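PDB 3PME: type C neurotoxin from Clostridium botulinum, which probably attaches the toxin to nerve cells, this fragment being the receptor-binding domain of a C/D mosaic botulinum neurotoxin linked to ganglioside and phosphatidylethanolamine recognition. Local coordinates for residues N58-Y66 and D171-I179. Sequence-based numbering, arbitrary orientation.
Sequences NNILYSAIY and DEVKLDKTI
At the outer end of the concanavalin-like jelly roll, the loop joining strands 51-55 and 68-77 lies against the chain leading into strand 178-181, where Leu175 is met by Tyr66 and Leu61. The Leu175 amide N donates to Tyr66 OH (2.9 Å), a bent bond with an N-H...O angle of 145°. From this phenol end the leucine side chain runs back along the ring, bringing CD1 over the centre of one face, 3.8 Å from the centroid of the Tyr66 ring, in a CH-pi contact. The Val173 carbonyl O lies at the ring edge, in plane, 3.3 Å from Tyr66 CE1, so one tyrosine is met at face, edge and hydroxyl. Leu61 CD1 comes within 4.1 Å of Leu175 CB, and Leu175 also touches Trp100 of strand 100-105. Asn58 OD1 lies 3.6 Å from Lys177 CB, the amide being swung away from the backbone N (chi1 -162°), and the two side chains cross at about a right angle. Asn58 OD1 also accepts from a water at 2.6 Å, which is weakly bonded to Lys174 NZ. That lysine, bent at chi2 and chi4, curls back so that NZ donates to the Leu175 carbonyl O (2.9 Å). Within 58-66, Ser63 OG accepts from Ile65 N, an ST turn leading into the 3-10 segment 64-66, and itself donates to Ile60 O. Backbone bonds of Lys177 with Leu56 and of Ile179 with Val54 join the chains where strands 51-55 and 178-181 pair, a surface loop contact beside an antiparallel strand pair of a jelly-roll domain.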
loop_
_atom_site.group_PDB
_atom_site.type_symbol
_atom_site.label_atom_id
_atom_site.label_comp_id
_atom_site.label_asym_id
_atom_site.label_seq_id
_atom_site.Cartn_x
_atom_site.Cartn_y
_atom_site.Cartn_z
ATOM N N ASN A 58 23.154 22.720 12.166
ATOM C CA ASN A 58 23.848 21.935 13.179
ATOM C C ASN A 58 23.357 22.212 14.592
ATOM O O ASN A 58 23.432 21.346 15.462
ATOM C CB ASN A 58 25.356 22.169 13.110
ATOM C CG ASN A 58 26.135 21.083 13.821
ATOM O OD1 ASN A 58 25.899 19.898 13.596
ATOM N ND2 ASN A 58 27.060 21.477 14.685
ATOM N N ASN A 59 22.859 23.425 14.823
ATOM C CA ASN A 59 22.443 23.820 16.164
ATOM C C ASN A 59 21.267 23.003 16.677
ATOM O O ASN A 59 21.042 22.917 17.882
ATOM C CB ASN A 59 22.138 25.320 16.221
ATOM C CG ASN A 59 23.368 26.172 15.973
ATOM O OD1 ASN A 59 23.459 26.874 14.967
ATOM N ND2 ASN A 59 24.329 26.095 16.877
ATOM N N ILE A 60 20.521 22.398 15.757
ATOM C CA ILE A 60 19.440 21.494 16.126
ATOM C C ILE A 60 19.944 20.328 16.973
ATOM O O ILE A 60 19.227 19.834 17.840
ATOM C CB ILE A 60 18.732 20.920 14.877
ATOM C CG1 ILE A 60 17.867 21.984 14.217
ATOM C CG2 ILE A 60 17.866 19.721 15.245
ATOM C CD1 ILE A 60 17.220 21.504 12.935
ATOM N N LEU A 61 21.173 19.886 16.720
ATOM C CA LEU A 61 21.723 18.739 17.443
ATOM C C LEU A 61 22.007 19.064 18.901
ATOM O O LEU A 61 22.147 18.162 19.724
ATOM C CB LEU A 61 22.983 18.210 16.760
ATOM C CG LEU A 61 22.720 17.581 15.393
ATOM C CD1 LEU A 61 23.993 16.959 14.860
ATOM C CD2 LEU A 61 21.610 16.547 15.487
ATOM N N TYR A 62 22.092 20.350 19.226
ATOM C CA TYR A 62 22.285 20.740 20.615
ATOM C C TYR A 62 20.924 20.868 21.289
ATOM O O TYR A 62 20.464 21.972 21.607
ATOM C CB TYR A 62 23.070 22.047 20.718
ATOM C CG TYR A 62 23.520 22.356 22.122
ATOM C CD1 TYR A 62 24.626 21.720 22.678
ATOM C CD2 TYR A 62 22.839 23.283 22.898
ATOM C CE1 TYR A 62 25.036 22.008 23.968
ATOM C CE2 TYR A 62 23.243 23.573 24.182
ATOM C CZ TYR A 62 24.338 22.936 24.710
ATOM O OH TYR A 62 24.724 23.233 25.995
ATOM N N SER A 63 20.288 19.722 21.505
ATOM C CA SER A 63 18.912 19.671 21.979
ATOM C C SER A 63 18.601 18.267 22.478
ATOM O O SER A 63 19.489 17.421 22.571
ATOM C CB SER A 63 17.951 20.018 20.844
ATOM O OG SER A 63 17.903 18.967 19.890
ATOM N N ALA A 64 17.328 18.020 22.769
ATOM C CA ALA A 64 16.888 16.719 23.261
ATOM C C ALA A 64 17.161 15.603 22.263
ATOM O O ALA A 64 17.112 14.438 22.631
ATOM C CB ALA A 64 15.410 16.757 23.606
ATOM N N ILE A 65 17.444 15.965 21.011
ATOM C CA ILE A 65 17.687 14.984 19.949
ATOM C C ILE A 65 18.817 14.035 20.311
ATOM O O ILE A 65 18.838 12.876 19.892
ATOM C CB ILE A 65 18.024 15.661 18.598
ATOM C CG1 ILE A 65 17.798 14.687 17.441
ATOM C CG2 ILE A 65 19.453 16.175 18.577
ATOM C CD1 ILE A 65 16.352 14.419 17.158
ATOM N N TYR A 66 19.763 14.520 21.104
ATOM C CA TYR A 66 20.871 13.674 21.506
ATOM C C TYR A 66 20.466 12.688 22.601
ATOM O O TYR A 66 21.181 11.724 22.864
ATOM C CB TYR A 66 22.070 14.518 21.937
ATOM C CG TYR A 66 23.215 14.495 20.948
ATOM C CD1 TYR A 66 23.910 13.322 20.697
ATOM C CD2 TYR A 66 23.612 15.648 20.286
ATOM C CE1 TYR A 66 24.965 13.293 19.809
ATOM C CE2 TYR A 66 24.662 15.633 19.383
ATOM C CZ TYR A 66 25.337 14.449 19.154
ATOM O OH TYR A 66 26.387 14.419 18.270
ATOM N N ASP A 171 28.803 3.066 23.566
ATOM C CA ASP A 171 29.535 4.243 24.011
ATOM C C ASP A 171 29.019 5.447 23.230
ATOM O O ASP A 171 27.933 5.387 22.647
ATOM C CB ASP A 171 31.034 4.009 23.866
ATOM C CG ASP A 171 31.525 2.926 24.819
ATOM O OD1 ASP A 171 31.214 3.026 26.022
ATOM O OD2 ASP A 171 32.185 1.967 24.365
ATOM N N GLU A 172 29.763 6.548 23.233
ATOM C CA GLU A 172 29.262 7.775 22.630
ATOM C C GLU A 172 28.863 7.609 21.161
ATOM O O GLU A 172 29.559 6.962 20.381
ATOM C CB GLU A 172 30.299 8.901 22.755
ATOM C CG GLU A 172 30.549 9.379 24.182
ATOM C CD GLU A 172 31.718 8.680 24.857
ATOM O OE1 GLU A 172 32.080 7.553 24.462
ATOM O OE2 GLU A 172 32.276 9.270 25.805
ATOM N N VAL A 173 27.736 8.208 20.799
ATOM C CA VAL A 173 27.338 8.305 19.401
ATOM C C VAL A 173 27.510 9.762 18.979
ATOM O O VAL A 173 27.016 10.670 19.648
ATOM C CB VAL A 173 25.875 7.862 19.183
ATOM C CG1 VAL A 173 25.456 8.135 17.744
ATOM C CG2 VAL A 173 25.706 6.384 19.520
ATOM N N LYS A 174 28.252 9.983 17.900
ATOM C CA LYS A 174 28.420 11.321 17.346
ATOM C C LYS A 174 27.472 11.419 16.170
ATOM O O LYS A 174 27.694 10.767 15.155
ATOM C CB LYS A 174 29.873 11.522 16.883
ATOM C CG LYS A 174 30.157 12.817 16.130
ATOM C CD LYS A 174 29.936 14.034 16.998
ATOM C CE LYS A 174 30.308 15.323 16.269
ATOM N NZ LYS A 174 29.470 15.495 15.032
ATOM N N LEU A 175 26.410 12.199 16.330
ATOM C CA LEU A 175 25.456 12.423 15.244
ATOM C C LEU A 175 26.047 13.396 14.255
ATOM O O LEU A 175 26.833 14.270 14.621
ATOM C CB LEU A 175 24.145 13.005 15.770
ATOM C CG LEU A 175 23.356 12.115 16.727
ATOM C CD1 LEU A 175 22.199 12.882 17.338
ATOM C CD2 LEU A 175 22.891 10.840 16.021
ATOM N N ASP A 176 25.660 13.240 13.000
ATOM C CA ASP A 176 26.078 14.160 11.959
ATOM C C ASP A 176 24.891 14.952 11.417
ATOM O O ASP A 176 23.756 14.464 11.401
ATOM C CB ASP A 176 26.754 13.401 10.831
ATOM C CG ASP A 176 27.597 14.305 9.964
ATOM O OD1 ASP A 176 28.672 14.738 10.429
ATOM O OD2 ASP A 176 27.179 14.600 8.828
ATOM N N LYS A 177 25.165 16.171 10.956
ATOM C CA LYS A 177 24.114 17.050 10.452
ATOM C C LYS A 177 23.678 16.701 9.029
ATOM O O LYS A 177 22.661 17.205 8.554
ATOM C CB LYS A 177 24.576 18.505 10.494
ATOM C CG LYS A 177 25.620 18.831 9.446
ATOM C CD LYS A 177 26.309 20.145 9.758
ATOM C CE LYS A 177 27.259 20.548 8.640
ATOM N NZ LYS A 177 26.521 20.790 7.375
ATOM N N THR A 178 24.434 15.840 8.355
ATOM C CA THR A 178 24.124 15.476 6.969
ATOM C C THR A 178 23.433 14.114 6.882
ATOM O O THR A 178 23.848 13.154 7.538
ATOM C CB THR A 178 25.394 15.443 6.108
ATOM O OG1 THR A 178 26.028 16.728 6.155
ATOM C CG2 THR A 178 25.050 15.104 4.659
ATOM N N ILE A 179 22.375 14.048 6.079
ATOM C CA ILE A 179 21.668 12.798 5.813
ATOM C C ILE A 179 21.656 12.622 4.317
ATOM O O ILE A 179 21.211 13.518 3.593
ATOM C CB ILE A 179 20.216 12.851 6.312
ATOM C CG1 ILE A 179 20.176 13.182 7.800
ATOM C CG2 ILE A 179 19.518 11.517 6.083
ATOM C CD1 ILE A 179 18.782 13.509 8.298
HETATM O O HOH W 1 27.202 17.925 14.731
#